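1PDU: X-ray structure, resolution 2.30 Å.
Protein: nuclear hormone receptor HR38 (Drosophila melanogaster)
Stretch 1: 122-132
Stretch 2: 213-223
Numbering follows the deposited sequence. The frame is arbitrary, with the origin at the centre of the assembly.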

# COMPACT_ATOMS: atom_id res chain seq x y z
N LEU A 122 16.66 -6.60 -0.08
CA LEU A 122 17.41 -6.11 -1.22
C LEU A 122 17.61 -7.28 -2.17
O LEU A 122 17.61 -7.13 -3.39
CB LEU A 122 18.76 -5.56 -0.77
CG LEU A 122 19.55 -4.79 -1.84
CD1 LEU A 122 18.76 -3.55 -2.26
CD2 LEU A 122 20.92 -4.41 -1.29
N ARG A 123 17.75 -8.47 -1.59
CA ARG A 123 17.94 -9.67 -2.38
C ARG A 123 16.76 -9.96 -3.30
O ARG A 123 16.93 -10.32 -4.47
CB ARG A 123 18.20 -10.86 -1.45
N SER A 124 15.54 -9.80 -2.80
CA SER A 124 14.36 -10.08 -3.62
C SER A 124 13.76 -8.85 -4.29
O SER A 124 13.32 -8.92 -5.44
CB SER A 124 13.30 -10.79 -2.78
OG SER A 124 13.03 -10.09 -1.58
N PHE A 125 13.73 -7.72 -3.58
CA PHE A 125 13.18 -6.49 -4.15
C PHE A 125 14.12 -5.89 -5.18
O PHE A 125 13.68 -5.32 -6.17
CB PHE A 125 12.95 -5.43 -3.07
CG PHE A 125 11.73 -5.66 -2.24
CD1 PHE A 125 11.65 -6.73 -1.35
CD2 PHE A 125 10.66 -4.77 -2.31
CE1 PHE A 125 10.53 -6.91 -0.54
CE2 PHE A 125 9.52 -4.94 -1.50
CZ PHE A 125 9.46 -6.00 -0.62
N GLY A 126 15.42 -6.03 -4.94
CA GLY A 126 16.41 -5.46 -5.84
C GLY A 126 16.55 -3.99 -5.51
O GLY A 126 16.17 -3.55 -4.42
N GLU A 127 17.09 -3.21 -6.45
CA GLU A 127 17.27 -1.78 -6.23
C GLU A 127 15.95 -1.06 -6.00
O GLU A 127 15.92 0.03 -5.43
CB GLU A 127 18.01 -1.13 -7.41
CG GLU A 127 19.52 -1.05 -7.21
CD GLU A 127 19.91 -0.28 -5.94
OE1 GLU A 127 19.67 0.95 -5.88
OE2 GLU A 127 20.46 -0.92 -5.01
N TRP A 128 14.87 -1.67 -6.45
CA TRP A 128 13.56 -1.08 -6.26
C TRP A 128 13.28 -0.70 -4.79
O TRP A 128 12.59 0.28 -4.51
CB TRP A 128 12.50 -2.06 -6.77
CG TRP A 128 11.11 -1.63 -6.52
CD1 TRP A 128 10.59 -0.39 -6.73
CD2 TRP A 128 10.04 -2.45 -6.05
NE1 TRP A 128 9.25 -0.39 -6.42
CE2 TRP A 128 8.89 -1.64 -6.00
CE3 TRP A 128 9.94 -3.79 -5.67
CZ2 TRP A 128 7.65 -2.12 -5.59
CZ3 TRP A 128 8.70 -4.28 -5.26
CH2 TRP A 128 7.57 -3.44 -5.22
N LEU A 129 13.81 -1.48 -3.85
CA LEU A 129 13.60 -1.19 -2.43
C LEU A 129 14.12 0.20 -2.08
O LEU A 129 13.46 0.97 -1.38
CB LEU A 129 14.34 -2.23 -1.61
CG LEU A 129 14.11 -2.08 -0.11
CD1 LEU A 129 12.64 -2.28 0.29
CD2 LEU A 129 14.92 -3.09 0.71
N ASN A 130 15.32 0.52 -2.57
CA ASN A 130 15.91 1.83 -2.31
C ASN A 130 14.99 2.93 -2.80
O ASN A 130 14.88 3.97 -2.16
CB ASN A 130 17.27 1.94 -3.00
CG ASN A 130 18.38 1.32 -2.19
OD1 ASN A 130 18.37 1.38 -0.96
ND2 ASN A 130 19.35 0.72 -2.86
N ASP A 131 14.32 2.70 -3.92
CA ASP A 131 13.39 3.70 -4.44
C ASP A 131 12.18 3.79 -3.51
O ASP A 131 11.60 4.87 -3.34
CB ASP A 131 12.97 3.32 -5.86
CG ASP A 131 14.10 3.48 -6.86
OD1 ASP A 131 14.54 4.64 -7.09
OD2 ASP A 131 14.56 2.46 -7.41
N ILE A 132 11.81 2.67 -2.90
CA ILE A 132 10.69 2.66 -1.97
C ILE A 132 11.08 3.47 -0.73
O ILE A 132 10.30 4.31 -0.26
CB ILE A 132 10.33 1.22 -1.55
CG1 ILE A 132 9.88 0.43 -2.78
CG2 ILE A 132 9.24 1.23 -0.47
CD1 ILE A 132 9.52 -1.01 -2.51
N VAL A 213 5.00 0.81 -10.68
CA VAL A 213 5.30 0.28 -12.01
C VAL A 213 6.67 -0.38 -12.00
O VAL A 213 6.90 -1.43 -12.62
CB VAL A 213 5.28 1.43 -13.05
CG1 VAL A 213 5.82 0.95 -14.39
CG2 VAL A 213 3.87 1.95 -13.22
N GLN A 214 7.59 0.24 -11.28
CA GLN A 214 8.95 -0.25 -11.15
C GLN A 214 8.93 -1.60 -10.41
O GLN A 214 9.80 -2.45 -10.60
CB GLN A 214 9.75 0.77 -10.37
CG GLN A 214 11.22 0.67 -10.53
CD GLN A 214 11.92 1.71 -9.69
OE1 GLN A 214 11.52 2.89 -9.67
NE2 GLN A 214 12.96 1.28 -8.98
N GLY A 215 7.92 -1.78 -9.56
CA GLY A 215 7.78 -3.02 -8.82
C GLY A 215 7.36 -4.14 -9.75
O GLY A 215 7.85 -5.27 -9.64
N LEU A 216 6.44 -3.84 -10.65
CA LEU A 216 5.96 -4.83 -11.60
C LEU A 216 7.13 -5.37 -12.42
O LEU A 216 7.19 -6.56 -12.72
CB LEU A 216 4.94 -4.22 -12.56
CG LEU A 216 3.59 -3.90 -11.96
CD1 LEU A 216 2.73 -3.23 -13.02
CD2 LEU A 216 2.96 -5.20 -11.43
N GLN A 217 8.04 -4.48 -12.78
CA GLN A 217 9.21 -4.85 -13.56
C GLN A 217 10.01 -5.89 -12.80
O GLN A 217 10.41 -6.92 -13.35
CB GLN A 217 10.08 -3.63 -13.84
CG GLN A 217 9.58 -2.76 -14.99
CD GLN A 217 9.95 -1.29 -14.83
OE1 GLN A 217 11.04 -0.96 -14.35
NE2 GLN A 217 9.05 -0.40 -15.23
N ARG A 218 10.22 -5.62 -11.51
CA ARG A 218 11.00 -6.55 -10.71
C ARG A 218 10.24 -7.84 -10.48
O ARG A 218 10.82 -8.92 -10.50
CB ARG A 218 11.37 -5.91 -9.36
CG ARG A 218 12.72 -6.39 -8.82
CD ARG A 218 12.78 -7.90 -8.74
NE ARG A 218 13.93 -8.39 -7.98
CZ ARG A 218 15.19 -8.37 -8.40
NH1 ARG A 218 15.51 -7.87 -9.59
NH2 ARG A 218 16.13 -8.90 -7.63
N ILE A 219 8.94 -7.75 -10.28
CA ILE A 219 8.16 -8.96 -10.07
C ILE A 219 8.09 -9.74 -11.38
O ILE A 219 8.10 -10.97 -11.38
CB ILE A 219 6.74 -8.61 -9.57
CG1 ILE A 219 6.85 -7.86 -8.23
CG2 ILE A 219 5.92 -9.89 -9.41
CD1 ILE A 219 5.54 -7.33 -7.68
N PHE A 220 8.05 -9.03 -12.50
CA PHE A 220 8.00 -9.72 -13.77
C PHE A 220 9.30 -10.46 -14.00
O PHE A 220 9.32 -11.55 -14.55
CB PHE A 220 7.77 -8.76 -14.92
CG PHE A 220 7.59 -9.45 -16.23
CD1 PHE A 220 6.39 -10.08 -16.53
CD2 PHE A 220 8.63 -9.50 -17.15
CE1 PHE A 220 6.22 -10.75 -17.74
CE2 PHE A 220 8.47 -10.17 -18.35
CZ PHE A 220 7.25 -10.80 -18.64
N TYR A 221 10.40 -9.84 -13.58
CA TYR A 221 11.70 -10.47 -13.71
C TYR A 221 11.70 -11.78 -12.93
O TYR A 221 12.10 -12.82 -13.45
CB TYR A 221 12.79 -9.55 -13.18
CG TYR A 221 14.13 -10.22 -13.05
CD1 TYR A 221 14.51 -10.83 -11.85
CD2 TYR A 221 15.01 -10.29 -14.14
CE1 TYR A 221 15.74 -11.47 -11.73
CE2 TYR A 221 16.24 -10.94 -14.03
CZ TYR A 221 16.60 -11.53 -12.82
OH TYR A 221 17.82 -12.17 -12.70
N LEU A 222 11.24 -11.74 -11.68
CA LEU A 222 11.19 -12.94 -10.85
C LEU A 222 10.31 -14.02 -11.48
O LEU A 222 10.62 -15.20 -11.39
CB LEU A 222 10.64 -12.62 -9.45
CG LEU A 222 11.46 -11.62 -8.64
CD1 LEU A 222 10.81 -11.44 -7.26
CD2 LEU A 222 12.90 -12.12 -8.52
N LYS A 223 9.20 -13.61 -12.08
CA LYS A 223 8.29 -14.55 -12.71
C LYS A 223 8.97 -15.30 -13.86
O LYS A 223 8.78 -16.51 -14.00
CB LYS A 223 7.06 -13.80 -13.22
CG LYS A 223 5.97 -14.69 -13.79
CD LYS A 223 4.82 -13.85 -14.35
CE LYS A 223 3.71 -14.72 -14.90
NZ LYS A 223 4.22 -15.73 -15.86

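Stretch 1 is the end of one helix, a short turn and the start of another, and it packs against the single continuous helix of stretch 2. The second helix, which includes Trp-128 through Ile-132, runs nearly antiparallel to stretch 2, at 158° between their directions, and their axes approach to 10.3 Å. The contact is compact, burying 412 Å² in total, and it combines one large aromatic surface with two hydrogen bonds.

At the start, Leu-122 and Arg-123 direct their CA-to-CB bonds away from stretch 2. Leu-122 makes no contact with stretch 2; its O accepts the hydrogen bond from Gly-126 N that closes the last turn of the helix. Where a helix ends, carbonyl groups are left without the usual amide partners further along the chain, and here Arg-218 comes to meet them. Its NE donates a hydrogen bond to Ser-124 O, 2.7 Å away with an N-H...acceptor angle of 162°. Ser-124 O lies near the edge of the guanidinium, where its N-H groups point, and so does Arg-123 O, 3.6 Å from Arg-218 NH2. An arginine suits this place because its long chain can cross the gap and still present its NE to the Ser-124 carbonyl oxygen, with Arg-123 O nearby. Ser-124 O also lies 4.0 Å from Leu-222 CD1, so the apolar end of Leu-222, whose CA-to-CB bond points toward stretch 1, helps cover the buried serine.

The CA-to-CB bond of Phe-125 points away from stretch 2, but its backbone stays close: Phe-125 O is 3.0 Å from Arg-218 CG and lies over one face of the guanidinium. Gly-126 follows with a positive phi of 81°, a conformation that favours glycine, and leaves the helix. Its CA also sits over that guanidinium face, 3.9 Å from Arg-218 NH2. A CB here would point toward stretch 2 and come within 3.0 Å of Arg-218 CZ, so the absence of a side chain serves both the turn and the packing.

Glu-127 leads its carboxylate away and works within its own stretch, where OE1 accepts a hydrogen bond from Asn-130 ND2 at 3.0 Å.

Trp-128, buried, supplies the broad surface of the contact. With chi1 at 174° (t), its flat indole is well shaped to lie against Gly-215, whose CA is 3.4 Å from the centroid of the Trp-128 six-membered ring and only 14° off the ring normal, a CH-pi contact over the face. Glycine is what permits this: an ideal CB on Gly-215 would be 2.4 Å from Trp-128 CZ2, a clash. The backbones accordingly come close, with the CA atoms of Trp-128 and Gly-215 6.6 Å apart.

Leu-129 points away. Asp-131, one turn beyond Trp-128, points toward stretch 2, and its OD2 accepts a short hydrogen bond from Gln-214 NE2, 2.5 Å long at 159°. A carboxylate is a strong acceptor for an amide NH2, and glutamine is long enough to deliver one: the extended Gln-214 side chain, with chi1 and chi2 both t, carries its amide across, passing beside the tryptophan, whose CD1 is 3.7 Å from Gln-214 NE2.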